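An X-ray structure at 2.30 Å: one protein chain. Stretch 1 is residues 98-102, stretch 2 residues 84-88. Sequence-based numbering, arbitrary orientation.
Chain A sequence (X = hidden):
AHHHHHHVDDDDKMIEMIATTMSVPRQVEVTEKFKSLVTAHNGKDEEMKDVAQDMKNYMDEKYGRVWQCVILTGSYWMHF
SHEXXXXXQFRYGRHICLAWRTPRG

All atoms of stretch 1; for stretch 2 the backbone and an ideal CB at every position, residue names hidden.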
# COMPACT_ATOMS: atom_id res chain seq x y z
N LEU A 98 3.84 -5.64 1.14
CA LEU A 98 4.57 -4.44 1.44
C LEU A 98 4.44 -4.19 2.94
O LEU A 98 3.34 -4.06 3.45
CB LEU A 98 3.99 -3.25 0.68
CG LEU A 98 3.74 -3.42 -0.82
CD1 LEU A 98 3.12 -2.14 -1.35
CD2 LEU A 98 5.01 -3.78 -1.61
N ALA A 99 5.56 -4.12 3.65
CA ALA A 99 5.57 -3.80 5.09
C ALA A 99 6.68 -2.82 5.36
O ALA A 99 7.78 -2.97 4.86
CB ALA A 99 5.74 -5.07 5.93
N TRP A 100 6.40 -1.80 6.14
CA TRP A 100 7.41 -0.84 6.50
C TRP A 100 7.06 -0.13 7.79
O TRP A 100 5.93 -0.17 8.27
CB TRP A 100 7.60 0.15 5.36
CG TRP A 100 6.47 1.06 5.19
CD1 TRP A 100 6.34 2.30 5.71
CD2 TRP A 100 5.28 0.82 4.43
NE1 TRP A 100 5.16 2.86 5.34
CE2 TRP A 100 4.48 1.97 4.54
CE3 TRP A 100 4.83 -0.24 3.66
CZ2 TRP A 100 3.23 2.09 3.92
CZ3 TRP A 100 3.59 -0.13 3.04
CH2 TRP A 100 2.81 1.02 3.17
N ARG A 101 8.05 0.51 8.36
CA ARG A 101 7.94 1.04 9.69
C ARG A 101 8.05 2.55 9.62
O ARG A 101 8.81 3.08 8.82
CB ARG A 101 9.04 0.47 10.56
CG ARG A 101 8.74 0.63 12.04
CD ARG A 101 9.90 1.17 12.85
NE ARG A 101 10.50 0.12 13.67
CZ ARG A 101 11.80 -0.05 13.88
NH1 ARG A 101 12.73 0.73 13.32
NH2 ARG A 101 12.17 -1.05 14.68
N THR A 102 7.27 3.22 10.45
CA THR A 102 7.23 4.68 10.50
C THR A 102 7.52 5.15 11.94
O THR A 102 7.14 4.45 12.90
CB THR A 102 5.87 5.19 9.96
OG1 THR A 102 5.84 6.62 9.95
CG2 THR A 102 4.67 4.64 10.77
N UNK A 84 16.02 7.01 5.59
CA UNK A 84 16.02 5.56 5.82
C UNK A 84 14.84 5.13 6.70
O UNK A 84 14.51 5.81 7.67
CB UNK A 84 17.34 5.13 6.47
N UNK A 85 14.19 4.03 6.33
CA UNK A 85 13.26 3.33 7.22
C UNK A 85 13.32 1.86 6.88
O UNK A 85 13.67 1.48 5.75
CB UNK A 85 11.83 3.87 7.09
N UNK A 86 12.98 1.02 7.85
CA UNK A 86 12.87 -0.42 7.60
C UNK A 86 11.65 -0.68 6.73
O UNK A 86 10.54 -0.24 7.03
CB UNK A 86 12.78 -1.20 8.91
N UNK A 87 11.89 -1.39 5.63
CA UNK A 87 10.85 -1.85 4.75
C UNK A 87 11.24 -3.16 4.12
O UNK A 87 12.42 -3.52 4.00
CB UNK A 87 10.55 -0.80 3.68
N UNK A 88 10.21 -3.86 3.66
CA UNK A 88 10.36 -5.09 2.92
C UNK A 88 9.18 -5.19 1.96
O UNK A 88 8.05 -4.78 2.27
CB UNK A 88 10.44 -6.30 3.85

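The two stretches run antiparallel, and backbone hydrogen bonds set the register. Position 84 lies beyond the reach of stretch 1: nothing there comes within 5.5 Å of its ideal CB. With phi near -62° and psi near 137°, an extended conformation open to many residues, it would also accept proline. The deposited residue is Pro84, which makes no contact with stretch 1.

At position 85 the CA-to-CB bond points toward stretch 1, and the ideal CB lies 3.6 Å from the O of Arg101. Beyond it lies the flank of Trp100, offering its CB and the indole. A flat, apolar side chain would exploit this surface well, though a branched aliphatic one could also suit. The residue is Phe85, with chi1 at 58° (p). This brings CE2 of Phe85 to 3.6 Å from CB of Trp100, which lies at the edge of the phenyl ring, near its plane. The ring and the five-membered ring of Trp100 meet obliquely, their planes at 68° and their centroids 5.6 Å apart.

Position 86 directs its CB sideways, 4.4 Å from CB of Arg101. Its carbonyl is already committed: N of Arg101 donates to O of residue 86 at 2.9 Å. The long arginine side chain offers both aliphatic carbons and a flat guanidinium, so an acidic, polar or flexible apolar residue could be imagined here. Leu86, in the m,t rotamer, takes the apolar option: its CD1 lies over one face of the guanidinium, 3.5 Å from NH1 of Arg101.

Position 87 forms a non-hydrogen-bonded pair with Trp100, and the two side chains share a sheet face. The ideal CB is only 3.5 Å from CB of Trp100 and 3.7 Å from O of Ala99. Such close quarters at CB favour a slender side chain, such as alanine or serine, although a longer one might turn aside. Ser87 adds just one hydroxyl, while its CB packs 3.6 Å from CB of Trp100.

Position 88 pairs with Ala99 on the other face, through two hydrogen bonds: N of residue 88 to O of Ala99 and N of Ala99 to O of residue 88, both 2.9 Å. The small methyl opposite leaves room for a bulkier partner, and extended backbone angles (-150°/140°) suit a beta-branched residue such as valine or isoleucine. Ile88 places CG2 4.0 Å from CB of Ala99, while the end of its side chain leads away.

Stretch 2 84-88: PFLSI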
# COMPACT_ATOMS: atom_id res chain seq x y z
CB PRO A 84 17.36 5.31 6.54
CG PRO A 84 17.83 6.65 7.01
CD PRO A 84 17.26 7.66 6.06
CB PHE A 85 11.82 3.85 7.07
CG PHE A 85 11.27 3.75 5.67
CD1 PHE A 85 11.56 4.72 4.72
CD2 PHE A 85 10.45 2.69 5.30
CE1 PHE A 85 11.05 4.64 3.42
CE2 PHE A 85 9.92 2.60 4.01
CZ PHE A 85 10.22 3.57 3.07
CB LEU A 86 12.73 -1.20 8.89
CG LEU A 86 13.88 -1.11 9.87
CD1 LEU A 86 13.52 -1.90 11.12
CD2 LEU A 86 15.16 -1.64 9.25
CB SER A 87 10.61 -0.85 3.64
OG SER A 87 11.72 -0.84 2.77
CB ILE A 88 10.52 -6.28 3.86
CG1 ILE A 88 10.97 -7.52 3.12
CG2 ILE A 88 9.25 -6.57 4.67
CD1 ILE A 88 11.46 -8.59 4.08
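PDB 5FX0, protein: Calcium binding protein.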